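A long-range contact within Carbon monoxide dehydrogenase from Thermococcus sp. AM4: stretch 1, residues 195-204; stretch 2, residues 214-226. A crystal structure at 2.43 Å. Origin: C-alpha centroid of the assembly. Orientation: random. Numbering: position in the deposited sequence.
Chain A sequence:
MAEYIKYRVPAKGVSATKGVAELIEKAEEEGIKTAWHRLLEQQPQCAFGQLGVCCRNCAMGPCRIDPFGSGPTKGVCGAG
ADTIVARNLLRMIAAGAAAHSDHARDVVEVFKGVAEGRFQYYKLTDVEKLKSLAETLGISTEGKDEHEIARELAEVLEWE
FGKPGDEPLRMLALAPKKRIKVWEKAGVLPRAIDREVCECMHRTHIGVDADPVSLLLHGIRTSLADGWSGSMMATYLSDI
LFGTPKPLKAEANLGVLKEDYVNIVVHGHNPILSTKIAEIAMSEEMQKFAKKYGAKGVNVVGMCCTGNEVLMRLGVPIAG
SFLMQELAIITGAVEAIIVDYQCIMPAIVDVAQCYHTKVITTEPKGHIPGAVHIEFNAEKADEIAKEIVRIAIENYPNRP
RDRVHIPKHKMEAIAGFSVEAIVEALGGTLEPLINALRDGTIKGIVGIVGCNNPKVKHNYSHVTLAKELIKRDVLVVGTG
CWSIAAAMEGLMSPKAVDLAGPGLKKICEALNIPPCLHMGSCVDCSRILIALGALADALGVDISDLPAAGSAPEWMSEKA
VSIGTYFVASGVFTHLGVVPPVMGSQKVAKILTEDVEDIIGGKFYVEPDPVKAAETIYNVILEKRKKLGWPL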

# COMPACT_ATOMS: atom_id res chain seq x y z
N ARG A 195 -7.04 -7.38 0.19
CA ARG A 195 -8.03 -6.37 -0.20
C ARG A 195 -8.03 -5.19 0.76
O ARG A 195 -8.17 -4.04 0.34
CB ARG A 195 -9.42 -6.98 -0.29
CG ARG A 195 -10.49 -5.95 -0.65
CD ARG A 195 -11.89 -6.43 -0.36
NE ARG A 195 -12.88 -5.45 -0.80
CZ ARG A 195 -14.18 -5.70 -0.93
NH1 ARG A 195 -15.00 -4.74 -1.33
NH2 ARG A 195 -14.65 -6.91 -0.65
N GLU A 196 -7.88 -5.45 2.06
CA GLU A 196 -7.85 -4.35 3.02
C GLU A 196 -6.63 -3.46 2.80
O GLU A 196 -6.74 -2.23 2.80
CB GLU A 196 -7.87 -4.89 4.46
CG GLU A 196 -9.00 -5.86 4.77
CD GLU A 196 -10.38 -5.29 4.49
OE1 GLU A 196 -10.54 -4.06 4.55
OE2 GLU A 196 -11.31 -6.08 4.22
N VAL A 197 -5.46 -4.08 2.59
CA VAL A 197 -4.25 -3.30 2.31
C VAL A 197 -4.44 -2.45 1.05
O VAL A 197 -4.15 -1.25 1.02
CB VAL A 197 -3.03 -4.22 2.19
CG1 VAL A 197 -1.88 -3.51 1.48
CG2 VAL A 197 -2.59 -4.70 3.57
N CYS A 198 -4.94 -3.08 -0.02
CA CYS A 198 -5.11 -2.38 -1.28
C CYS A 198 -6.14 -1.27 -1.17
O CYS A 198 -5.99 -0.20 -1.78
CB CYS A 198 -5.48 -3.38 -2.38
SG CYS A 198 -6.23 -2.68 -3.85
N GLU A 199 -7.19 -1.48 -0.37
CA GLU A 199 -8.19 -0.44 -0.18
C GLU A 199 -7.63 0.74 0.61
O GLU A 199 -8.02 1.88 0.37
CB GLU A 199 -9.44 -0.98 0.52
CG GLU A 199 -10.46 0.12 0.87
CD GLU A 199 -11.84 -0.42 1.18
OE1 GLU A 199 -12.67 0.36 1.70
OE2 GLU A 199 -12.11 -1.60 0.89
N CYS A 200 -6.72 0.49 1.55
CA CYS A 200 -6.06 1.63 2.19
C CYS A 200 -5.23 2.40 1.16
O CYS A 200 -5.29 3.63 1.10
CB CYS A 200 -5.18 1.18 3.36
SG CYS A 200 -6.01 0.45 4.79
N MET A 201 -4.47 1.67 0.33
CA MET A 201 -3.69 2.36 -0.70
C MET A 201 -4.58 3.14 -1.67
O MET A 201 -4.15 4.15 -2.23
CB MET A 201 -2.81 1.37 -1.45
CG MET A 201 -1.68 0.79 -0.61
SD MET A 201 -0.88 2.03 0.43
CE MET A 201 -0.07 3.04 -0.81
N HIS A 202 -5.82 2.68 -1.87
CA HIS A 202 -6.75 3.41 -2.73
C HIS A 202 -7.36 4.62 -2.02
O HIS A 202 -7.48 5.69 -2.62
CB HIS A 202 -7.86 2.46 -3.21
CG HIS A 202 -8.94 3.14 -4.00
ND1 HIS A 202 -10.25 2.72 -3.98
CD2 HIS A 202 -8.90 4.21 -4.83
CE1 HIS A 202 -10.98 3.50 -4.76
NE2 HIS A 202 -10.18 4.42 -5.28
N ARG A 203 -7.73 4.47 -0.75
CA ARG A 203 -8.39 5.55 -0.02
C ARG A 203 -7.47 6.76 0.14
O ARG A 203 -7.91 7.91 0.03
CB ARG A 203 -8.85 5.06 1.35
CG ARG A 203 -10.13 4.25 1.34
CD ARG A 203 -10.54 3.86 2.76
NE ARG A 203 -11.73 3.02 2.77
CZ ARG A 203 -12.96 3.47 3.05
NH1 ARG A 203 -13.98 2.63 3.03
NH2 ARG A 203 -13.15 4.74 3.34
N THR A 204 -6.18 6.51 0.39
CA THR A 204 -5.21 7.58 0.56
C THR A 204 -4.77 8.20 -0.76
O THR A 204 -4.12 9.25 -0.74
CB THR A 204 -3.98 7.05 1.30
OG1 THR A 204 -3.35 6.04 0.51
CG2 THR A 204 -4.39 6.46 2.64
N SER A 214 -13.65 8.00 8.40
CA SER A 214 -13.73 6.82 7.55
C SER A 214 -12.34 6.24 7.28
O SER A 214 -12.16 5.02 7.26
CB SER A 214 -14.44 7.16 6.24
OG SER A 214 -13.94 8.36 5.67
N LEU A 215 -11.34 7.11 7.07
CA LEU A 215 -9.98 6.64 6.88
C LEU A 215 -9.51 5.81 8.07
O LEU A 215 -8.98 4.70 7.90
CB LEU A 215 -9.04 7.84 6.66
CG LEU A 215 -9.08 8.56 5.31
CD1 LEU A 215 -8.41 9.92 5.43
CD2 LEU A 215 -8.41 7.73 4.23
N LEU A 216 -9.72 6.32 9.28
CA LEU A 216 -9.24 5.60 10.46
C LEU A 216 -10.08 4.37 10.77
O LEU A 216 -9.57 3.40 11.32
CB LEU A 216 -9.19 6.55 11.66
CG LEU A 216 -8.18 7.70 11.48
CD1 LEU A 216 -8.00 8.49 12.77
CD2 LEU A 216 -6.84 7.17 10.97
N LEU A 217 -11.37 4.38 10.40
CA LEU A 217 -12.18 3.18 10.58
C LEU A 217 -11.74 2.07 9.63
O LEU A 217 -11.69 0.90 10.02
CB LEU A 217 -13.66 3.51 10.36
CG LEU A 217 -14.37 4.25 11.50
CD1 LEU A 217 -15.78 4.65 11.09
CD2 LEU A 217 -14.40 3.40 12.76
N HIS A 218 -11.39 2.42 8.39
CA HIS A 218 -10.82 1.40 7.52
C HIS A 218 -9.44 0.96 8.00
O HIS A 218 -9.06 -0.20 7.81
CB HIS A 218 -10.74 1.88 6.08
CG HIS A 218 -10.22 0.84 5.14
ND1 HIS A 218 -8.98 0.93 4.54
CD2 HIS A 218 -10.74 -0.35 4.74
CE1 HIS A 218 -8.78 -0.13 3.78
NE2 HIS A 218 -9.83 -0.93 3.90
N GLY A 219 -8.68 1.87 8.60
CA GLY A 219 -7.44 1.46 9.25
C GLY A 219 -7.69 0.44 10.34
O GLY A 219 -6.93 -0.52 10.50
N ILE A 220 -8.76 0.63 11.11
CA ILE A 220 -9.15 -0.34 12.13
C ILE A 220 -9.47 -1.68 11.48
O ILE A 220 -9.03 -2.74 11.94
CB ILE A 220 -10.34 0.19 12.95
CG1 ILE A 220 -9.85 1.15 14.03
CG2 ILE A 220 -11.13 -0.96 13.57
CD1 ILE A 220 -10.90 2.11 14.53
N ARG A 221 -10.23 -1.65 10.38
CA ARG A 221 -10.57 -2.88 9.67
C ARG A 221 -9.32 -3.61 9.17
O ARG A 221 -9.21 -4.84 9.28
CB ARG A 221 -11.51 -2.57 8.50
CG ARG A 221 -11.79 -3.76 7.59
CD ARG A 221 -13.12 -3.61 6.85
NE ARG A 221 -13.14 -2.44 5.98
CZ ARG A 221 -14.21 -2.02 5.31
NH1 ARG A 221 -15.36 -2.69 5.41
NH2 ARG A 221 -14.14 -0.94 4.54
N THR A 222 -8.36 -2.86 8.63
CA THR A 222 -7.13 -3.46 8.11
C THR A 222 -6.28 -4.03 9.24
O THR A 222 -5.72 -5.13 9.11
CB THR A 222 -6.34 -2.43 7.31
OG1 THR A 222 -7.17 -1.89 6.27
CG2 THR A 222 -5.10 -3.05 6.70
N SER A 223 -6.17 -3.30 10.35
CA SER A 223 -5.45 -3.82 11.51
C SER A 223 -6.10 -5.11 12.02
O SER A 223 -5.40 -6.03 12.45
CB SER A 223 -5.41 -2.77 12.61
OG SER A 223 -6.65 -2.72 13.30
N LEU A 224 -7.43 -5.18 11.97
CA LEU A 224 -8.10 -6.41 12.39
C LEU A 224 -7.81 -7.55 11.42
O LEU A 224 -7.62 -8.69 11.85
CB LEU A 224 -9.61 -6.17 12.50
CG LEU A 224 -10.04 -5.31 13.69
CD1 LEU A 224 -11.55 -5.14 13.72
CD2 LEU A 224 -9.54 -5.91 15.00
N ALA A 225 -7.77 -7.25 10.12
CA ALA A 225 -7.33 -8.26 9.15
C ALA A 225 -5.92 -8.76 9.47
O ALA A 225 -5.61 -9.93 9.24
CB ALA A 225 -7.38 -7.69 7.73
N ASP A 226 -5.06 -7.89 10.00
CA ASP A 226 -3.73 -8.33 10.41
C ASP A 226 -3.81 -9.22 11.65
O ASP A 226 -3.43 -10.40 11.61
CB ASP A 226 -2.83 -7.12 10.68
CG ASP A 226 -1.42 -7.50 11.13
OD1 ASP A 226 -1.10 -8.71 11.18
OD2 ASP A 226 -0.62 -6.59 11.43

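Two nearly antiparallel helices, their N-to-C directions 154° apart and their axes approaching to 9.2 Å, bury 543 Å² between them in a contact that is largely polar. His218 is at its centre: its side chain (chi1 t) points toward stretch 1 and fits as a knob among Glu196, Glu199, Cys200 and Arg203. Its NE2 donates a weak hydrogen bond to Glu196 OE1 (3.3 Å, 127°), the one hydrogen bond between the stretches. The flat ring suits the slot: Glu199 CG and Arg203 NE lie over one face, Glu196 O comes to the edge, 3.1 Å from His218 CE1, and Cys200 SG approaches obliquely, 3.0 Å from the same carbon. Glu196 returns the packing, its side chain (m, m) set among His218, Arg221, Thr222 and Ala225; the small Ala225 forms part of this pocket, with Glu196 CG 3.8 Å from Ala225 CB. Carboxylates and guanidinium groups balance charge. Glu199 OE1 accepts from Arg203 NH1 (2.9 Å) and Arg203 NE (3.0 Å), a salt bridge one turn along its own helix, and forms a longer one across the contact to Arg221 NH2 (3.5 Å). Glu196 OE1 also pairs with Arg221 NE at 3.4 Å, but lies well out of the guanidinium plane, so that attraction is one of charge alone. The shared Glu199 oxygen helps offset the proximity of Arg203 NH1 and Arg221 NH2, 3.9 Å apart. Both oxygens of Glu196, as well as Glu199 OE2 and Arg203 NH1 and NH2, have hydrogen bonds elsewhere in the structure. Thr222 OG1 is satisfied within its helix, donating to His218 O (3.0 Å), while Cys200 SG sits 3.0 Å from Thr222 OG1. Apolar packing finishes the contact: Leu215 CD2 meets Arg203 CB at 4.0 Å, and the methyls Val197 CG2 and Thr222 CG2 lie 4.3 Å apart.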